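Local coordinates for SsfS6 (Streptomyces sp. SF2575, PDB 4FZR), which is a GT-B-fold protein of the erythromycin biosynthesis protein CIII-like family, built from two Rossmann-like domains that each carry a parallel sheet, at residues V303-G308 with P322-P327; Q227-L232 with E266-V271; R17-A22 with A117-W122. One frame throughout, in Å; residues are numbered along the deposited sequence. Where two conformers were deposited one is given.

Contact 1 (V303-G308 with P322-P327); sequences VVVHHG and PQVSVP
Val-304 and His-306 present both their N-H and their C=O to segment 322-327, where strand 323-325 runs parallel to strand 303-306, the two axes 12° apart in direction and 4.7 Å apart at their closest. Together with helix 310-318 the two strands form a beta-alpha-beta unit of the C-terminal Rossmann-like domain of this GT-B fold. The ladder starts at Val-304 N to Pro-322 O, passes through Val-324, which uses both its N and its O, and closes at Val-326 N to His-306 O. Its shortest step is Val-324 N to Val-304 O, at 2.7 Å.

On one face Val-305 and Val-324 run alongside each other, with Val-305 CG2 3.9 Å from Val-324 CB; helix 358-367 covers both. The other face carries a polar pair. With chi1 at 62°, His-306 CG sits between the backbone N and the carbonyl carbon, and the ring swings over toward strand 323-325. There His-306 NE2 donates to Gln-323 OE1 at 2.9 Å, meeting a lone pair in the amide plane. Ring and amide are 30° apart, close to coplanar, and OE1 also stays near the ring plane. The other end of the amide, NE2 of Gln-323, makes a weak hydrogen bond to Thr-313 O in the connecting helix, so the glutamine touches both the histidine and the crossover.

Beyond the strands the chains remain close. Gly-308 has a positive phi, and its CA rests 3.3 Å from Ser-325 OG.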
loop_
_atom_site.group_PDB
_atom_site.type_symbol
_atom_site.label_atom_id
_atom_site.label_comp_id
_atom_site.label_asym_id
_atom_site.label_seq_id
_atom_site.Cartn_x
_atom_site.Cartn_y
_atom_site.Cartn_z
ATOM N N VAL A 303 -25.043 5.659 -10.608
ATOM C CA VAL A 303 -25.719 4.498 -10.038
ATOM C C VAL A 303 -24.786 3.296 -10.042
ATOM O O VAL A 303 -24.034 3.090 -10.995
ATOM C CB VAL A 303 -26.986 4.112 -10.836
ATOM C CG1 VAL A 303 -27.857 3.170 -10.019
ATOM C CG2 VAL A 303 -27.776 5.348 -11.236
ATOM N N VAL A 304 -24.830 2.499 -8.979
ATOM C CA VAL A 304 -24.116 1.231 -8.970
ATOM C C VAL A 304 -25.082 0.094 -8.644
ATOM O O VAL A 304 -25.837 0.163 -7.675
ATOM C CB VAL A 304 -22.934 1.222 -7.968
ATOM C CG1 VAL A 304 -22.193 -0.109 -8.040
ATOM C CG2 VAL A 304 -21.973 2.371 -8.250
ATOM N N VAL A 305 -25.063 -0.940 -9.476
ATOM C CA VAL A 305 -25.840 -2.147 -9.232
ATOM C C VAL A 305 -24.863 -3.253 -8.860
ATOM O O VAL A 305 -23.886 -3.453 -9.565
ATOM C CB VAL A 305 -26.621 -2.552 -10.490
ATOM C CG1 VAL A 305 -27.429 -3.816 -10.230
ATOM C CG2 VAL A 305 -27.517 -1.404 -10.944
ATOM N N HIS A 306 -25.098 -3.961 -7.756
ATOM C CA HIS A 306 -24.113 -4.943 -7.308
ATOM C C HIS A 306 -24.659 -6.036 -6.399
ATOM O O HIS A 306 -25.828 -6.046 -6.027
ATOM C CB HIS A 306 -22.927 -4.239 -6.633
ATOM C CG HIS A 306 -23.296 -3.476 -5.397
ATOM N ND1 HIS A 306 -23.097 -3.967 -4.128
ATOM C CD2 HIS A 306 -23.851 -2.248 -5.248
ATOM C CE1 HIS A 306 -23.516 -3.075 -3.243
ATOM N NE2 HIS A 306 -23.980 -2.029 -3.897
ATOM N N HIS A 307 -23.760 -6.948 -6.043
ATOM C CA HIS A 307 -24.102 -8.202 -5.379
ATOM C C HIS A 307 -24.397 -8.080 -3.884
ATOM O O HIS A 307 -24.742 -9.064 -3.244
ATOM C CB HIS A 307 -22.962 -9.209 -5.577
ATOM C CG HIS A 307 -21.651 -8.760 -5.002
ATOM N ND1 HIS A 307 -20.875 -7.782 -5.587
ATOM C CD2 HIS A 307 -20.986 -9.149 -3.887
ATOM C CE1 HIS A 307 -19.787 -7.593 -4.863
ATOM N NE2 HIS A 307 -19.830 -8.410 -3.825
ATOM N N GLY A 308 -24.268 -6.878 -3.328
ATOM C CA GLY A 308 -24.485 -6.675 -1.902
ATOM C C GLY A 308 -23.264 -6.901 -1.023
ATOM O O GLY A 308 -23.389 -7.002 0.196
ATOM N N PRO A 322 -25.727 6.408 -5.069
ATOM C CA PRO A 322 -26.862 5.518 -4.780
ATOM C C PRO A 322 -26.661 4.114 -5.349
ATOM O O PRO A 322 -26.070 3.962 -6.420
ATOM C CB PRO A 322 -28.055 6.220 -5.449
ATOM C CG PRO A 322 -27.458 7.179 -6.420
ATOM C CD PRO A 322 -26.140 7.593 -5.843
ATOM N N GLN A 323 -27.149 3.104 -4.633
ATOM C CA GLN A 323 -26.859 1.720 -4.976
ATOM C C GLN A 323 -28.118 0.894 -5.186
ATOM O O GLN A 323 -29.114 1.069 -4.482
ATOM C CB GLN A 323 -26.045 1.058 -3.859
ATOM C CG GLN A 323 -25.281 2.022 -2.966
ATOM C CD GLN A 323 -24.540 1.312 -1.848
ATOM O OE1 GLN A 323 -24.299 0.107 -1.915
ATOM N NE2 GLN A 323 -24.184 2.056 -0.808
ATOM N N VAL A 324 -28.060 -0.014 -6.154
ATOM C CA VAL A 324 -29.041 -1.081 -6.241
ATOM C C VAL A 324 -28.339 -2.358 -5.800
ATOM O O VAL A 324 -27.450 -2.865 -6.486
ATOM C CB VAL A 324 -29.613 -1.254 -7.658
ATOM C CG1 VAL A 324 -30.659 -2.364 -7.663
ATOM C CG2 VAL A 324 -30.208 0.063 -8.166
ATOM N N SER A 325 -28.729 -2.856 -4.634
ATOM C CA SER A 325 -28.123 -4.050 -4.073
ATOM C C SER A 325 -29.000 -5.275 -4.305
ATOM O O SER A 325 -30.176 -5.279 -3.936
ATOM C CB SER A 325 -27.886 -3.854 -2.575
ATOM O OG SER A 325 -27.399 -5.036 -1.968
ATOM N N VAL A 326 -28.427 -6.304 -4.925
ATOM C CA VAL A 326 -29.107 -7.589 -5.066
ATOM C C VAL A 326 -28.358 -8.638 -4.241
ATOM O O VAL A 326 -27.582 -9.432 -4.775
ATOM C CB VAL A 326 -29.251 -8.019 -6.549
ATOM C CG1 VAL A 326 -27.901 -8.052 -7.267
ATOM C CG2 VAL A 326 -29.969 -9.362 -6.651
ATOM N N PRO A 327 -28.597 -8.640 -2.920
ATOM C CA PRO A 327 -27.816 -9.430 -1.961
ATOM C C PRO A 327 -27.876 -10.932 -2.220
ATOM O O PRO A 327 -28.887 -11.438 -2.710
ATOM C CB PRO A 327 -28.467 -9.089 -0.613
ATOM C CG PRO A 327 -29.229 -7.828 -0.851
ATOM C CD PRO A 327 -29.696 -7.918 -2.258
#

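Contact 2 (Q227-L232 with E266-V271); sequences QPRLCL and EVVVAV
Leu-230 grips strand 266-269 through both its N and its O, in a parallel pairing of the Rossmann-like sheet in the C-terminal half of the GT-B fold. Four backbone hydrogen bonds make the ladder: Glu-266 N to Pro-228 O, Leu-230 N to Glu-266 O, Val-268 N to Leu-230 O at 2.9 Å, and Leu-232 N to Val-268 O, which is bent to 140° at the hydrogen. The axes of the two strands diverge by 25°.

The charged contact is a long salt bridge, Arg-229 NE to Glu-266 OE1 at 3.4 Å. Both side chains leave the same face and run alongside each other, but the arginine bends at chi3, and its guanidinium stands 81° from the carboxylate. Near the start of the pairing the side chain of Gln-227 crosses that of Glu-266 almost perpendicularly, with Gln-227 NE2 3.5 Å from Glu-266 CB.

Apolar contacts occupy the rest. Leu-230 CD2 lies 4.5 Å from Val-267 CG2, and Leu-232 CB is 4.2 Å from Val-269 CG1. Both leucines also touch Val-305 of the next strand, and Leu-232 meets helix 253-259. On the face of Arg-229, Cys-231 CB lies 3.9 Å from Val-268 CG2, and Cys-231 SG sits 4.2 Å from Ala-270 CB.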
loop_
_atom_site.group_PDB
_atom_site.type_symbol
_atom_site.label_atom_id
_atom_site.label_comp_id
_atom_site.label_asym_id
_atom_site.label_seq_id
_atom_site.Cartn_x
_atom_site.Cartn_y
_atom_site.Cartn_z
ATOM N N GLN A 227 -24.041 11.696 -20.074
ATOM C CA GLN A 227 -25.315 11.090 -19.697
ATOM C C GLN A 227 -25.168 10.266 -18.419
ATOM O O GLN A 227 -24.052 9.929 -18.020
ATOM C CB GLN A 227 -25.841 10.210 -20.832
ATOM C CG GLN A 227 -24.866 9.147 -21.302
ATOM C CD GLN A 227 -25.499 8.180 -22.282
ATOM O OE1 GLN A 227 -26.719 8.006 -22.300
ATOM N NE2 GLN A 227 -24.674 7.548 -23.106
ATOM N N PRO A 228 -26.299 9.947 -17.767
ATOM C CA PRO A 228 -26.299 9.120 -16.553
ATOM C C PRO A 228 -25.484 7.843 -16.725
ATOM O O PRO A 228 -25.703 7.105 -17.686
ATOM C CB PRO A 228 -27.779 8.780 -16.367
ATOM C CG PRO A 228 -28.500 9.923 -16.976
ATOM C CD PRO A 228 -27.660 10.379 -18.135
ATOM N N ARG A 229 -24.556 7.589 -15.805
ATOM C CA ARG A 229 -23.686 6.425 -15.905
ATOM C C ARG A 229 -23.964 5.418 -14.797
ATOM O O ARG A 229 -24.176 5.790 -13.643
ATOM C CB ARG A 229 -22.221 6.853 -15.857
ATOM C CG ARG A 229 -21.246 5.724 -16.157
ATOM C CD ARG A 229 -19.875 6.240 -16.532
ATOM N NE ARG A 229 -19.942 7.364 -17.460
ATOM C CZ ARG A 229 -18.886 8.076 -17.844
ATOM N NH1 ARG A 229 -17.676 7.784 -17.380
ATOM N NH2 ARG A 229 -19.040 9.083 -18.694
ATOM N N LEU A 230 -23.960 4.139 -15.158
ATOM C CA LEU A 230 -24.231 3.078 -14.199
ATOM C C LEU A 230 -23.135 2.024 -14.231
ATOM O O LEU A 230 -22.668 1.627 -15.299
ATOM C CB LEU A 230 -25.594 2.440 -14.487
ATOM C CG LEU A 230 -26.095 1.345 -13.540
ATOM C CD1 LEU A 230 -27.622 1.304 -13.553
ATOM C CD2 LEU A 230 -25.520 -0.017 -13.922
ATOM N N CYS A 231 -22.728 1.574 -13.048
ATOM C CA CYS A 231 -21.680 0.570 -12.930
ATOM C C CYS A 231 -22.270 -0.720 -12.363
ATOM O O CYS A 231 -23.087 -0.680 -11.444
ATOM C CB CYS A 231 -20.542 1.092 -12.051
ATOM S SG CYS A 231 -19.350 -0.170 -11.576
ATOM N N LEU A 232 -21.851 -1.863 -12.902
ATOM C CA LEU A 232 -22.534 -3.127 -12.623
ATOM C C LEU A 232 -21.795 -4.079 -11.664
ATOM O O LEU A 232 -22.423 -4.734 -10.835
ATOM C CB LEU A 232 -22.848 -3.848 -13.938
ATOM C CG LEU A 232 -23.761 -5.073 -13.837
ATOM C CD1 LEU A 232 -24.875 -4.865 -12.811
ATOM C CD2 LEU A 232 -24.343 -5.383 -15.204
ATOM N N GLU A 266 -25.632 4.840 -19.598
ATOM C CA GLU A 266 -24.421 4.321 -20.216
ATOM C C GLU A 266 -23.750 3.413 -19.190
ATOM O O GLU A 266 -23.431 3.848 -18.084
ATOM C CB GLU A 266 -23.480 5.451 -20.629
ATOM C CG GLU A 266 -22.165 4.954 -21.212
ATOM C CD GLU A 266 -21.111 6.040 -21.309
ATOM O OE1 GLU A 266 -21.205 7.039 -20.562
ATOM O OE2 GLU A 266 -20.185 5.892 -22.136
ATOM N N VAL A 267 -23.541 2.152 -19.555
ATOM C CA VAL A 267 -23.116 1.144 -18.588
ATOM C C VAL A 267 -21.638 0.785 -18.689
ATOM O O VAL A 267 -21.129 0.511 -19.771
ATOM C CB VAL A 267 -23.944 -0.151 -18.750
ATOM C CG1 VAL A 267 -23.354 -1.282 -17.915
ATOM C CG2 VAL A 267 -25.393 0.101 -18.369
ATOM N N VAL A 268 -20.955 0.787 -17.549
ATOM C CA VAL A 268 -19.618 0.215 -17.466
ATOM C C VAL A 268 -19.690 -0.996 -16.543
ATOM O O VAL A 268 -20.392 -0.975 -15.533
ATOM C CB VAL A 268 -18.572 1.229 -16.944
ATOM C CG1 VAL A 268 -18.529 2.461 -17.841
ATOM C CG2 VAL A 268 -18.869 1.623 -15.510
ATOM N N VAL A 269 -18.982 -2.060 -16.902
ATOM C CA VAL A 269 -19.049 -3.298 -16.139
ATOM C C VAL A 269 -17.683 -3.637 -15.546
ATOM O O VAL A 269 -16.802 -4.146 -16.239
ATOM C CB VAL A 269 -19.543 -4.462 -17.017
ATOM C CG1 VAL A 269 -19.769 -5.702 -16.171
ATOM C CG2 VAL A 269 -20.825 -4.066 -17.757
ATOM N N ALA A 270 -17.518 -3.346 -14.259
ATOM C CA ALA A 270 -16.252 -3.576 -13.575
ATOM C C ALA A 270 -16.179 -4.991 -13.015
ATOM O O ALA A 270 -16.574 -5.239 -11.877
ATOM C CB ALA A 270 -16.059 -2.556 -12.463
ATOM N N VAL A 271 -15.670 -5.916 -13.824
ATOM C CA VAL A 271 -15.494 -7.297 -13.400
ATOM C C VAL A 271 -14.194 -7.860 -13.963
ATOM O O VAL A 271 -13.464 -7.168 -14.671
ATOM C CB VAL A 271 -16.665 -8.184 -13.863
ATOM C CG1 VAL A 271 -17.952 -7.768 -13.166
ATOM C CG2 VAL A 271 -16.823 -8.123 -15.376
#

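Contact 3 (R17-A22 with A117-W122); sequences RILVIA and ALAERW
Arg-17 and Trp-122 meet because the arginine is extended from CG to NE, while Trp-122 holds CG anti to its backbone N (chi1 -159°) and sends its indole from the end of helix 93-122 toward strand 17-21. The arginine then runs across a face of the indole. Its CG sits squarely over the six-membered ring, 3.7 Å from the centroid, in a CH-pi contact. Farther along, CZ lies 4.5 Å from the centroid of the five-membered ring, an off-centre cation-pi contact with the guanidinium and ring planes 44° apart. Arg-17 NE adds a weak hydrogen bond to Trp-122 O at 3.3 Å, bent to 129°. The stronger polar partner of this guanidinium is Glu-45 of the adjoining strand, which forms a salt bridge with NH1.

The rim of the indole meets the strand backbone. Trp-122 CH2 is 3.5 Å from Ile-18 O, and Trp-122 CZ3 is 3.6 Å from Leu-19 N, both near the ring plane. Phe-222 of the second subunit also meets Trp-122, its ring steeply turned, so the tryptophan touches both its own sheet and the second subunit.

Leu-19 carries the purely apolar part. Its CD2 rests 3.9 Å from Ala-119 CB, about one helical turn before the tryptophan, and its CD1 faces Leu-118 CD2 at 4.3 Å. A helix running nearly antiparallel to the strand it covers, then leading into the neighbouring strand 126-130, is the alpha/beta layering of a Rossmann-like domain, here the N-terminal one of the GT-B fold.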
loop_
_atom_site.group_PDB
_atom_site.type_symbol
_atom_site.label_atom_id
_atom_site.label_comp_id
_atom_site.label_asym_id
_atom_site.label_seq_id
_atom_site.Cartn_x
_atom_site.Cartn_y
_atom_site.Cartn_z
ATOM N N ARG A 17 5.084 -3.784 16.811
ATOM C CA ARG A 17 5.067 -4.907 15.884
ATOM C C ARG A 17 3.646 -5.461 15.854
ATOM O O ARG A 17 3.187 -6.050 16.832
ATOM C CB ARG A 17 6.056 -5.976 16.346
ATOM C CG ARG A 17 6.922 -6.586 15.260
ATOM C CD ARG A 17 8.136 -7.244 15.895
ATOM N NE ARG A 17 8.986 -7.937 14.932
ATOM C CZ ARG A 17 10.063 -7.411 14.349
ATOM N NH1 ARG A 17 10.441 -6.165 14.616
ATOM N NH2 ARG A 17 10.767 -8.137 13.492
ATOM N N ILE A 18 2.945 -5.258 14.741
ATOM C CA ILE A 18 1.546 -5.677 14.642
ATOM C C ILE A 18 1.359 -6.794 13.626
ATOM O O ILE A 18 1.664 -6.641 12.443
ATOM C CB ILE A 18 0.598 -4.501 14.277
ATOM C CG1 ILE A 18 0.839 -3.309 15.204
ATOM C CG2 ILE A 18 -0.866 -4.944 14.346
ATOM C CD1 ILE A 18 1.838 -2.315 14.661
ATOM N N LEU A 19 0.867 -7.928 14.113
ATOM C CA LEU A 19 0.477 -9.031 13.252
ATOM C C LEU A 19 -0.993 -8.872 12.846
ATOM O O LEU A 19 -1.891 -8.929 13.688
ATOM C CB LEU A 19 0.698 -10.363 13.973
ATOM C CG LEU A 19 0.331 -11.633 13.197
ATOM C CD1 LEU A 19 1.053 -11.699 11.860
ATOM C CD2 LEU A 19 0.631 -12.874 14.023
ATOM N N VAL A 20 -1.232 -8.651 11.557
ATOM C CA VAL A 20 -2.590 -8.556 11.031
ATOM C C VAL A 20 -3.055 -9.938 10.589
ATOM O O VAL A 20 -2.513 -10.508 9.643
ATOM C CB VAL A 20 -2.673 -7.587 9.836
ATOM C CG1 VAL A 20 -4.131 -7.334 9.454
ATOM C CG2 VAL A 20 -1.968 -6.280 10.170
ATOM N N ILE A 21 -4.049 -10.481 11.283
ATOM C CA ILE A 21 -4.538 -11.822 10.985
ATOM C C ILE A 21 -5.839 -11.749 10.191
ATOM O O ILE A 21 -6.876 -11.346 10.716
ATOM C CB ILE A 21 -4.705 -12.653 12.275
ATOM C CG1 ILE A 21 -3.322 -12.929 12.880
ATOM C CG2 ILE A 21 -5.443 -13.957 11.988
ATOM C CD1 ILE A 21 -3.335 -13.717 14.164
ATOM N N ALA A 22 -5.761 -12.132 8.919
ATOM C CA ALA A 22 -6.864 -11.946 7.977
ATOM C C ALA A 22 -7.485 -13.270 7.525
ATOM O O ALA A 22 -7.074 -14.344 7.968
ATOM C CB ALA A 22 -6.389 -11.143 6.770
ATOM N N ALA A 117 2.512 -20.331 15.637
ATOM C CA ALA A 117 3.931 -20.604 15.446
ATOM C C ALA A 117 4.607 -19.365 14.882
ATOM O O ALA A 117 5.703 -18.995 15.300
ATOM C CB ALA A 117 4.135 -21.797 14.509
ATOM N N LEU A 118 3.938 -18.717 13.936
ATOM C CA LEU A 118 4.459 -17.499 13.333
ATOM C C LEU A 118 4.615 -16.397 14.380
ATOM O O LEU A 118 5.636 -15.714 14.420
ATOM C CB LEU A 118 3.532 -17.031 12.210
ATOM C CG LEU A 118 3.913 -15.720 11.522
ATOM C CD1 LEU A 118 5.278 -15.818 10.845
ATOM C CD2 LEU A 118 2.837 -15.337 10.521
ATOM N N ALA A 119 3.602 -16.238 15.228
ATOM C CA ALA A 119 3.592 -15.180 16.240
ATOM C C ALA A 119 4.651 -15.399 17.320
ATOM O O ALA A 119 5.142 -14.446 17.926
ATOM C CB ALA A 119 2.214 -15.077 16.872
ATOM N N GLU A 120 4.989 -16.656 17.571
ATOM C CA GLU A 120 6.035 -16.982 18.530
ATOM C C GLU A 120 7.415 -16.637 17.973
ATOM O O GLU A 120 8.306 -16.231 18.715
ATOM C CB GLU A 120 5.961 -18.462 18.906
ATOM C CG GLU A 120 4.927 -18.761 19.975
ATOM C CD GLU A 120 4.504 -20.216 19.989
ATOM O OE1 GLU A 120 5.057 -21.002 19.190
ATOM O OE2 GLU A 120 3.617 -20.574 20.794
ATOM N N ARG A 121 7.591 -16.812 16.668
ATOM C CA ARG A 121 8.851 -16.467 16.023
ATOM C C ARG A 121 8.966 -14.963 15.816
ATOM O O ARG A 121 10.034 -14.380 16.004
ATOM C CB ARG A 121 8.978 -17.176 14.675
ATOM C CG ARG A 121 9.361 -18.639 14.774
ATOM C CD ARG A 121 9.487 -19.262 13.395
ATOM N NE ARG A 121 10.121 -20.579 13.436
ATOM C CZ ARG A 121 9.480 -21.719 13.686
ATOM N NH1 ARG A 121 8.175 -21.724 13.928
ATOM N NH2 ARG A 121 10.152 -22.862 13.700
ATOM N N TRP A 122 7.861 -14.340 15.427
ATOM C CA TRP A 122 7.871 -12.925 15.060
ATOM C C TRP A 122 7.681 -12.008 16.265
ATOM O O TRP A 122 8.154 -10.871 16.266
ATOM C CB TRP A 122 6.789 -12.650 14.013
ATOM C CG TRP A 122 7.012 -11.399 13.224
ATOM C CD1 TRP A 122 8.072 -11.123 12.413
ATOM C CD2 TRP A 122 6.144 -10.259 13.154
ATOM N NE1 TRP A 122 7.923 -9.880 11.846
ATOM C CE2 TRP A 122 6.748 -9.330 12.285
ATOM C CE3 TRP A 122 4.920 -9.934 13.744
ATOM C CZ2 TRP A 122 6.170 -8.097 11.993
ATOM C CZ3 TRP A 122 4.349 -8.709 13.453
ATOM C CH2 TRP A 122 4.973 -7.806 12.583
#

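From the N terminus, contact 3 closes first, a long loop running from strand 17-21 through strands 45-51 and 65-67 to the end of helix 93-122; it ties a helix to the N-terminal sheet. Contact 2 then joins strand 229-231 to strand 266-269, and contact 1 closes the shortest loop, around helix 310-318. The three follow in series, without nesting or crossing. Contacts 1 and 2 are continuous in the C-terminal sheet, where strands 303-306 and 229-231 are neighbours: Val-305 N approaches Cys-231 O at 2.8 Å. Contact 3 belongs to the other domain, its nearest atoms about 17 Å from those of contact 1.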